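Local coordinates for protein AT27789p (Drosophila melanogaster, PDB 5UZM) that probably binds RNA, including mRNA, through quasi-RNA recognition motifs, of which this chain is the second, as an hnRNP F/H homologue, at residues 31-36 / 58-63; 8-13 / 86-91; 42-47 / 54-59. One frame throughout, in Å; residues are numbered along the deposited sequence. Where two conformers were deposited one is given.

Interaction 1 of 3, residues 31-36 / 58-63; sequences GLDIKT and QFESQD
The Lys35 side chain slants across that of Glu60, its CE 3.3 Å from Glu60 OE2, and its CG lies near Gln58 O. This is where the loop after helix 22-28 of the quasi-RNA recognition motif meets the end of strand 54-58. The backbones join in a single bridge between Ile34 and Phe59. Lys35 N bonds to Gln58 O at 3.0 Å, and Glu60 N to Asp33 O at 2.9 Å. Asp33 O also lies near the plane of the Phe59 ring, at its edge.

On the inner side, the Phe59 ring turns its CE1 corner to the loop. Ile34 CG1 comes to 3.7 Å from Phe59 CE1, and Leu32 CB approaches the same atom obliquely. Ile34 CG1 is placed there by chi1 of -61°, which sets it anti to the carbonyl carbon. Phe29 meets the Phe59 ring edge-to-face, and helix 62-69 adds Thr65 and Ala68 to its surroundings.

The outer side is polar. In one of the two conformers of Asp33, its OD2 comes to 3.6 Å from Glu60 OE1, so this closeness of like charges is doubtful. Lys35 NZ and Glu60 OE2 are 4.5 Å apart, beyond a salt bridge. Ser61 caps helix 62-69 by accepting from Asp64 N. The Lys35 chain bends at its last torsion, where NZ donates a hydrogen bond to Phe59 O at 2.9 Å, from above the carbonyl plane and 36° out of it.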
loop_
_atom_site.group_PDB
_atom_site.type_symbol
_atom_site.label_atom_id
_atom_site.label_comp_id
_atom_site.label_asym_id
_atom_site.label_seq_id
_atom_site.Cartn_x
_atom_site.Cartn_y
_atom_site.Cartn_z
ATOM N N GLY A 31 5.426 12.573 1.261
ATOM C CA GLY A 31 6.383 12.760 2.344
ATOM C C GLY A 31 7.088 11.505 2.794
ATOM O O GLY A 31 8.025 11.588 3.595
ATOM N N LEU A 32 6.646 10.335 2.364
ATOM C CA LEU A 32 7.276 9.076 2.755
ATOM C C LEU A 32 7.983 8.469 1.554
ATOM O O LEU A 32 7.567 8.655 0.407
ATOM C CB LEU A 32 6.244 8.094 3.287
ATOM C CG LEU A 32 5.278 8.719 4.315
ATOM C CD1 LEU A 32 4.282 7.700 4.774
ATOM C CD2 LEU A 32 6.009 9.298 5.546
ATOM N N ASP A 33 9.081 7.758 1.818
ATOM C CA ASP A 33 9.931 7.249 0.738
ATOM C C ASP A 33 9.461 5.847 0.368
ATOM O O ASP A 33 9.774 4.870 1.047
ATOM C CB ASP A 33 11.398 7.257 1.155
ATOM C CG ASP A 33 12.341 6.974 -0.011
ATOM O OD1 ASP A 33 11.927 7.131 -1.182
ATOM O OD2 ASP A 33 13.505 6.601 0.243
ATOM N N ILE A 34 8.689 5.747 -0.714
ATOM C CA ILE A 34 8.269 4.468 -1.279
ATOM C C ILE A 34 9.355 3.983 -2.237
ATOM O O ILE A 34 9.886 4.761 -3.047
ATOM C CB ILE A 34 6.919 4.619 -2.015
ATOM C CG1 ILE A 34 5.810 5.089 -1.053
ATOM C CG2 ILE A 34 6.491 3.298 -2.693
ATOM C CD1 ILE A 34 4.583 5.542 -1.790
ATOM N N LYS A 35 9.632 2.681 -2.214
ATOM C CA LYS A 35 10.644 2.129 -3.116
ATOM C C LYS A 35 10.267 2.379 -4.576
ATOM O O LYS A 35 9.091 2.349 -4.944
ATOM C CB LYS A 35 10.832 0.635 -2.819
ATOM C CG LYS A 35 11.451 0.433 -1.448
ATOM C CD LYS A 35 11.993 -0.967 -1.239
ATOM C CE LYS A 35 12.889 -1.019 0.004
ATOM N NZ LYS A 35 12.276 -1.763 1.156
ATOM N N THR A 36 11.283 2.656 -5.426
ATOM C CA THR A 36 11.003 3.077 -6.791
ATOM C C THR A 36 10.775 1.930 -7.753
ATOM O O THR A 36 10.210 2.145 -8.832
ATOM C CB THR A 36 12.152 3.914 -7.349
ATOM O OG1 THR A 36 13.377 3.192 -7.163
ATOM C CG2 THR A 36 12.230 5.238 -6.652
ATOM N N GLN A 58 5.764 -0.772 -0.091
ATOM C CA GLN A 58 7.075 -0.988 0.514
ATOM C C GLN A 58 7.776 0.349 0.666
ATOM O O GLN A 58 7.913 1.063 -0.324
ATOM C CB GLN A 58 7.945 -1.860 -0.382
ATOM C CG GLN A 58 7.432 -3.209 -0.625
ATOM C CD GLN A 58 8.505 -4.127 -1.169
ATOM O OE1 GLN A 58 8.274 -4.898 -2.101
ATOM N NE2 GLN A 58 9.696 -4.043 -0.588
ATOM N N PHE A 59 8.271 0.641 1.868
ATOM C CA PHE A 59 8.997 1.871 2.162
ATOM C C PHE A 59 10.490 1.609 2.345
ATOM O O PHE A 59 10.938 0.478 2.521
ATOM C CB PHE A 59 8.435 2.529 3.422
ATOM C CG PHE A 59 6.982 2.899 3.299
ATOM C CD1 PHE A 59 6.618 4.094 2.677
ATOM C CD2 PHE A 59 5.990 2.060 3.765
ATOM C CE1 PHE A 59 5.274 4.425 2.529
ATOM C CE2 PHE A 59 4.621 2.396 3.627
ATOM C CZ PHE A 59 4.277 3.575 2.990
ATOM N N GLU A 60 11.255 2.704 2.378
ATOM C CA GLU A 60 12.700 2.570 2.491
ATOM C C GLU A 60 13.165 2.432 3.925
ATOM O O GLU A 60 14.307 2.020 4.161
ATOM C CB GLU A 60 13.389 3.777 1.859
ATOM C CG GLU A 60 14.642 3.425 1.139
ATOM C CD GLU A 60 14.344 2.677 -0.124
ATOM O OE1 GLU A 60 13.493 3.166 -0.897
ATOM O OE2 GLU A 60 14.941 1.603 -0.339
ATOM N N SER A 61 12.331 2.788 4.894
ATOM C CA SER A 61 12.781 2.877 6.268
ATOM C C SER A 61 11.670 2.442 7.202
ATOM O O SER A 61 10.483 2.466 6.864
ATOM C CB SER A 61 13.241 4.296 6.634
ATOM O OG SER A 61 12.137 5.172 6.796
ATOM N N GLN A 62 12.074 2.052 8.409
ATOM C CA GLN A 62 11.114 1.662 9.428
ATOM C C GLN A 62 10.286 2.851 9.911
ATOM O O GLN A 62 9.071 2.735 10.110
ATOM C CB GLN A 62 11.860 0.985 10.586
ATOM C CG GLN A 62 11.109 0.931 11.888
ATOM C CD GLN A 62 10.010 -0.098 11.917
ATOM O OE1 GLN A 62 9.864 -0.923 11.002
ATOM N NE2 GLN A 62 9.222 -0.061 12.979
ATOM N N ASP A 63 10.901 4.016 10.075
ATOM C CA ASP A 63 10.104 5.145 10.543
ATOM C C ASP A 63 9.050 5.560 9.519
ATOM O O ASP A 63 7.964 5.997 9.907
ATOM C CB ASP A 63 11.002 6.318 10.883
ATOM C CG ASP A 63 10.225 7.497 11.435
ATOM O OD1 ASP A 63 9.633 7.367 12.526
ATOM O OD2 ASP A 63 10.219 8.553 10.777
HETATM O O HOH W 1 13.908 2.756 -4.216
#

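Interaction 2 of 3, residues 8-13 / 86-91; sequences AFVVKL and SSIAEM
Val10 fills the tight part of this contact, with its two methyl groups meeting different residues of helix 88-94. Its CG2 presses on Ile88 CD1 at 3.5 Å, and the two side chains cross at about a right angle. Its CG1 reaches Met91 SD at 4.0 Å, also in a right-angled crossing. Val10 CG1 is anti to the backbone N (chi1 -179°), which carries it to the Met91 side and leaves CG2 to Ile88. Val10 CB rests on the backbone of Ser87. Gln58, on the neighbouring strand 54-58, packs against Ile88 and Met91, and Phe56 touches Met91.

Strand 10-14 is the central strand of the RNA recognition motif sheet, and helix 88-94 is an added C-terminal helix. Here that helix lies over the sheet face that carries Val10, Lys12 and Phe56. Its first turn is capped by Ser87, whose OG accepts from Glu90 N at 3.1 Å. The turn into the helix is tied to the strand by a weak bond from Ser86 N to Val10 O. Ser86 CB packs against this same carbonyl oxygen and lies near Lys12 N.

The other end of the contact is looser and polar. Lys12 NZ forms a salt bridge with Glu90 OE1 at 3.1 Å, on the syn side of the carboxylate and 31° out of its plane. An alanine in place of Lys12 would probably leave Glu90 OE1 without this cationic partner and the carboxylate less firmly fixed. The Lys12 chain bends at chi3 (64°), while the Glu90 chain is extended, and the two cross at about a right angle. Glu90 OE2 lies close to Ser86 OG, but the modelled distance of 2.4 Å is too short to be trusted.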
loop_
_atom_site.group_PDB
_atom_site.type_symbol
_atom_site.label_atom_id
_atom_site.label_comp_id
_atom_site.label_asym_id
_atom_site.label_seq_id
_atom_site.Cartn_x
_atom_site.Cartn_y
_atom_site.Cartn_z
ATOM N N ALA A 8 10.034 -5.889 7.326
ATOM C CA ALA A 8 8.788 -5.378 7.873
ATOM C C ALA A 8 8.478 -3.952 7.424
ATOM O O ALA A 8 7.553 -3.346 7.977
ATOM C CB ALA A 8 8.805 -5.468 9.398
ATOM N N PHE A 9 9.212 -3.413 6.432
ATOM C CA PHE A 9 8.978 -2.066 5.892
ATOM C C PHE A 9 7.887 -2.116 4.834
ATOM O O PHE A 9 8.058 -1.594 3.729
ATOM C CB PHE A 9 10.220 -1.451 5.235
ATOM C CG PHE A 9 11.414 -1.340 6.132
ATOM C CD1 PHE A 9 11.304 -1.592 7.479
ATOM C CD2 PHE A 9 12.648 -0.979 5.603
ATOM C CE1 PHE A 9 12.423 -1.532 8.316
ATOM C CE2 PHE A 9 13.780 -0.894 6.432
ATOM C CZ PHE A 9 13.638 -1.182 7.801
ATOM N N VAL A 10 6.794 -2.783 5.149
ATOM C CA VAL A 10 5.702 -3.018 4.210
ATOM C C VAL A 10 4.392 -2.803 4.949
ATOM O O VAL A 10 4.242 -3.222 6.094
ATOM C CB VAL A 10 5.741 -4.439 3.616
ATOM C CG1 VAL A 10 4.587 -4.630 2.608
ATOM C CG2 VAL A 10 7.097 -4.703 2.970
ATOM N N VAL A 11 3.422 -2.146 4.296
ATOM C CA VAL A 11 2.075 -2.066 4.837
ATOM C C VAL A 11 1.114 -2.661 3.805
ATOM O O VAL A 11 1.431 -2.744 2.613
ATOM C CB VAL A 11 1.652 -0.628 5.184
ATOM C CG1 VAL A 11 2.639 0.049 6.150
ATOM C CG2 VAL A 11 1.475 0.201 3.909
ATOM N N LYS A 12 -0.056 -3.094 4.270
ATOM C CA LYS A 12 -1.146 -3.550 3.425
ATOM C C LYS A 12 -2.283 -2.545 3.507
ATOM O O LYS A 12 -2.618 -2.078 4.595
ATOM C CB LYS A 12 -1.638 -4.940 3.894
ATOM C CG LYS A 12 -2.755 -5.513 3.029
ATOM C CD LYS A 12 -3.025 -6.969 3.439
ATOM C CE LYS A 12 -3.532 -7.083 4.866
ATOM N NZ LYS A 12 -3.780 -8.517 5.277
ATOM N N LEU A 13 -2.875 -2.199 2.360
ATOM C CA LEU A 13 -3.992 -1.259 2.276
ATOM C C LEU A 13 -5.271 -2.004 1.936
ATOM O O LEU A 13 -5.232 -2.982 1.207
ATOM C CB LEU A 13 -3.762 -0.204 1.186
ATOM C CG LEU A 13 -2.432 0.536 1.196
ATOM C CD1 LEU A 13 -2.426 1.606 0.086
ATOM C CD2 LEU A 13 -2.103 1.162 2.529
ATOM N N SER A 86 2.601 -5.190 7.824
ATOM C CA SER A 86 2.751 -6.344 6.968
ATOM C C SER A 86 4.208 -6.775 6.912
ATOM O O SER A 86 4.981 -6.502 7.843
ATOM C CB SER A 86 2.210 -6.026 5.565
ATOM O OG SER A 86 2.116 -7.205 4.805
ATOM N N SER A 87 4.580 -7.428 5.820
ATOM C CA SER A 87 5.902 -8.029 5.659
ATOM C C SER A 87 6.146 -8.312 4.190
ATOM O O SER A 87 5.212 -8.449 3.403
ATOM C CB SER A 87 6.023 -9.333 6.453
ATOM O OG SER A 87 5.131 -10.292 5.902
ATOM N N ILE A 88 7.429 -8.437 3.833
ATOM C CA ILE A 88 7.793 -8.757 2.463
ATOM C C ILE A 88 7.204 -10.102 2.058
ATOM O O ILE A 88 6.684 -10.253 0.950
ATOM C CB ILE A 88 9.327 -8.758 2.306
ATOM C CG1 ILE A 88 9.912 -7.399 2.694
ATOM C CG2 ILE A 88 9.719 -9.122 0.886
ATOM C CD1 ILE A 88 9.855 -6.383 1.618
ATOM N N ALA A 89 7.274 -11.100 2.953
ATOM C CA ALA A 89 6.747 -12.425 2.612
ATOM C C ALA A 89 5.247 -12.371 2.329
ATOM O O ALA A 89 4.761 -13.030 1.409
ATOM C CB ALA A 89 7.043 -13.427 3.731
ATOM N N GLU A 90 4.493 -11.585 3.105
ATOM C CA GLU A 90 3.065 -11.472 2.823
ATOM C C GLU A 90 2.834 -10.773 1.490
ATOM O O GLU A 90 1.963 -11.176 0.708
ATOM C CB GLU A 90 2.354 -10.742 3.965
ATOM C CG GLU A 90 0.825 -10.732 3.772
ATOM C CD GLU A 90 0.053 -9.925 4.837
ATOM O OE1 GLU A 90 -1.155 -10.201 5.039
ATOM O OE2 GLU A 90 0.621 -9.011 5.460
ATOM N N MET A 91 3.612 -9.724 1.206
ATOM C CA MET A 91 3.491 -9.050 -0.084
ATOM C C MET A 91 3.801 -10.004 -1.234
ATOM O O MET A 91 3.067 -10.053 -2.234
ATOM C CB MET A 91 4.428 -7.835 -0.114
ATOM C CG MET A 91 4.461 -7.076 -1.446
ATOM S SD MET A 91 5.422 -5.574 -1.187
ATOM C CE MET A 91 4.798 -4.539 -2.532
#

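Interaction 3 of 3, residues 42-47 / 54-59; sequences LFVMDR and EAFVQF
Val44 meets Phe56 and Glu54 across two neighbouring strands. Its CG2 methyl comes to 3.6 Å from Phe56 CE1, at the edge of the ring and near its plane. The same methyl lies 3.9 Å from Glu54 CB. Val44 CG1 is anti to the backbone N (chi1 -178°), which leaves CG2 on the side of the Phe56 ring. On the opposite face of the sheet, Phe43 CD1 packs on Ala55 CB at 3.8 Å, in an oblique approach.

The backbones hold these side chains in place. Leu42 and Phe56 form an antiparallel hydrogen-bonded pair. Leu42 N bonds to Phe56 O, and Phe56 N returns the bond to Leu42 O at 2.8 Å. Phe43 and Ala55 are the next pair, non-hydrogen-bonded, with their CA atoms 4.2 Å apart. Val44 N then bonds to Glu54 O at 2.9 Å. A water also donates to Glu54 O (2.6 Å) and to Val44 O (2.7 Å), bridging the two strands.

Further out, strand 41-45 is at the edge of the RNA recognition motif sheet and strand 54-58 lies next to it. The inner strand pairs on its other side with strand 10-14, where Ala55 bonds to Leu13 and Val57 to Val11. Met91 of helix 88-94 touches both Leu42 and Phe56. Glu54 has a long, weak ion pair with Arg14.

The apolar contacts of Val44 and Phe43 add to opposite faces of the sheet. Glu54 O takes both the Val44 N-H and a water, so this polar atom is held by two partners where the paired part of the strands ends.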
loop_
_atom_site.group_PDB
_atom_site.type_symbol
_atom_site.label_atom_id
_atom_site.label_comp_id
_atom_site.label_asym_id
_atom_site.label_seq_id
_atom_site.Cartn_x
_atom_site.Cartn_y
_atom_site.Cartn_z
ATOM N N LEU A 42 2.129 -2.582 -5.059
ATOM C CA LEU A 42 1.531 -3.725 -5.755
ATOM C C LEU A 42 0.052 -3.805 -5.413
ATOM O O LEU A 42 -0.315 -3.836 -4.235
ATOM C CB LEU A 42 2.245 -5.027 -5.384
ATOM C CG LEU A 42 3.670 -5.148 -5.974
ATOM C CD1 LEU A 42 4.350 -6.463 -5.600
ATOM C CD2 LEU A 42 3.686 -4.976 -7.508
ATOM N N PHE A 43 -0.794 -3.784 -6.437
ATOM C CA PHE A 43 -2.222 -3.960 -6.257
ATOM C C PHE A 43 -2.572 -5.441 -6.260
ATOM O O PHE A 43 -2.080 -6.209 -7.099
ATOM C CB PHE A 43 -2.985 -3.199 -7.333
ATOM C CG PHE A 43 -2.747 -1.711 -7.284
ATOM C CD1 PHE A 43 -3.359 -0.949 -6.316
ATOM C CD2 PHE A 43 -1.906 -1.078 -8.186
ATOM C CE1 PHE A 43 -3.126 0.412 -6.195
ATOM C CE2 PHE A 43 -1.677 0.307 -8.090
ATOM C CZ PHE A 43 -2.313 1.050 -7.106
ATOM N N VAL A 44 -3.404 -5.849 -5.307
ATOM C CA VAL A 44 -3.798 -7.255 -5.203
ATOM C C VAL A 44 -4.926 -7.553 -6.189
ATOM O O VAL A 44 -5.892 -6.802 -6.303
ATOM C CB VAL A 44 -4.208 -7.585 -3.756
ATOM C CG1 VAL A 44 -4.581 -9.063 -3.619
ATOM C CG2 VAL A 44 -3.085 -7.269 -2.801
ATOM N N MET A 45 -4.826 -8.711 -6.874
ATOM C CA MET A 45 -5.799 -9.142 -7.871
ATOM C C MET A 45 -6.367 -10.504 -7.472
ATOM O O MET A 45 -5.678 -11.275 -6.801
ATOM C CB MET A 45 -5.147 -9.247 -9.257
ATOM C CG MET A 45 -4.450 -7.992 -9.712
ATOM S SD MET A 45 -5.614 -6.736 -10.218
ATOM C CE MET A 45 -4.798 -5.249 -9.599
ATOM N N ASP A 46 -7.601 -10.784 -7.905
ATOM C CA ASP A 46 -8.183 -12.119 -7.729
ATOM C C ASP A 46 -7.642 -13.056 -8.811
ATOM O O ASP A 46 -6.754 -12.688 -9.586
ATOM C CB ASP A 46 -9.711 -12.076 -7.694
ATOM C CG ASP A 46 -10.379 -11.901 -9.054
ATOM O OD1 ASP A 46 -9.740 -11.873 -10.134
ATOM O OD2 ASP A 46 -11.626 -11.816 -9.042
ATOM N N ARG A 47 -8.128 -14.300 -8.830
ATOM C CA ARG A 47 -7.446 -15.277 -9.675
ATOM C C ARG A 47 -7.657 -15.004 -11.154
ATOM O O ARG A 47 -6.955 -15.608 -11.968
ATOM C CB ARG A 47 -7.891 -16.701 -9.323
ATOM C CG ARG A 47 -9.274 -17.029 -9.798
ATOM C CD ARG A 47 -9.948 -18.077 -8.915
ATOM N NE ARG A 47 -9.477 -19.421 -9.160
ATOM C CZ ARG A 47 -9.985 -20.264 -10.060
ATOM N NH1 ARG A 47 -10.982 -19.920 -10.860
ATOM N NH2 ARG A 47 -9.463 -21.466 -10.177
ATOM N N GLU A 54 -7.285 -4.158 -2.351
ATOM C CA GLU A 54 -6.138 -4.229 -1.464
ATOM C C GLU A 54 -4.861 -3.910 -2.232
ATOM O O GLU A 54 -4.794 -4.054 -3.457
ATOM C CB GLU A 54 -6.030 -5.600 -0.815
ATOM C CG GLU A 54 -7.278 -5.978 0.023
ATOM C CD GLU A 54 -7.285 -7.450 0.478
ATOM O OE1 GLU A 54 -7.456 -7.687 1.698
ATOM O OE2 GLU A 54 -7.123 -8.362 -0.386
ATOM N N ALA A 55 -3.838 -3.475 -1.499
ATOM C CA ALA A 55 -2.542 -3.208 -2.117
ATOM C C ALA A 55 -1.473 -3.401 -1.065
ATOM O O ALA A 55 -1.766 -3.392 0.120
ATOM C CB ALA A 55 -2.448 -1.795 -2.689
ATOM N N PHE A 56 -0.220 -3.527 -1.504
ATOM C CA PHE A 56 0.920 -3.536 -0.592
ATOM C C PHE A 56 1.831 -2.390 -0.991
ATOM O O PHE A 56 1.957 -2.101 -2.182
ATOM C CB PHE A 56 1.707 -4.833 -0.660
ATOM C CG PHE A 56 1.003 -5.988 -0.038
ATOM C CD1 PHE A 56 0.089 -6.699 -0.770
ATOM C CD2 PHE A 56 1.231 -6.331 1.279
ATOM C CE1 PHE A 56 -0.589 -7.779 -0.203
ATOM C CE2 PHE A 56 0.544 -7.393 1.846
ATOM C CZ PHE A 56 -0.341 -8.117 1.109
ATOM N N VAL A 57 2.427 -1.717 -0.015
ATOM C CA VAL A 57 3.357 -0.620 -0.276
ATOM C C VAL A 57 4.609 -0.867 0.556
ATOM O O VAL A 57 4.514 -1.144 1.756
ATOM C CB VAL A 57 2.723 0.756 0.042
ATOM C CG1 VAL A 57 3.737 1.892 -0.180
ATOM C CG2 VAL A 57 1.444 0.955 -0.818
ATOM N N GLN A 58 5.764 -0.772 -0.091
ATOM C CA GLN A 58 7.075 -0.988 0.514
ATOM C C GLN A 58 7.776 0.349 0.666
ATOM O O GLN A 58 7.913 1.063 -0.324
ATOM C CB GLN A 58 7.945 -1.860 -0.382
ATOM C CG GLN A 58 7.432 -3.209 -0.625
ATOM C CD GLN A 58 8.505 -4.127 -1.169
ATOM O OE1 GLN A 58 8.274 -4.898 -2.101
ATOM N NE2 GLN A 58 9.696 -4.043 -0.588
ATOM N N PHE A 59 8.271 0.641 1.868
ATOM C CA PHE A 59 8.997 1.871 2.162
ATOM C C PHE A 59 10.490 1.609 2.345
ATOM O O PHE A 59 10.938 0.478 2.521
ATOM C CB PHE A 59 8.435 2.529 3.422
ATOM C CG PHE A 59 6.982 2.899 3.299
ATOM C CD1 PHE A 59 6.618 4.094 2.677
ATOM C CD2 PHE A 59 5.990 2.060 3.765
ATOM C CE1 PHE A 59 5.274 4.425 2.529
ATOM C CE2 PHE A 59 4.621 2.396 3.627
ATOM C CZ PHE A 59 4.277 3.575 2.990
HETATM O O HOH W 2 -6.475 -4.284 -5.460
#

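In the fold
Interactions 2 and 3 involve neighbouring strands of one sheet, 10-14 and 54-58; interaction 1 joins a loop to the end of strand 54-58. The ranges of interactions 1 and 3 both include Gln58 and Phe59, yet their centres are 16 Å apart, on opposite sides of the chain's centre. Ile34 CG1 of the first still touches Val57 CG1 at 3.9 Å. Interactions 2 and 3 are closer, with centres 9 Å apart. Leu13 N probably bonds to Ala55 O at 2.8 Å. Interaction 2 also meets interaction 1, centre to centre 12 Å, through a probable bond from Phe59 N to Phe9 O. No RNA is present in this structure, so none of the contacts can be assigned to RNA binding.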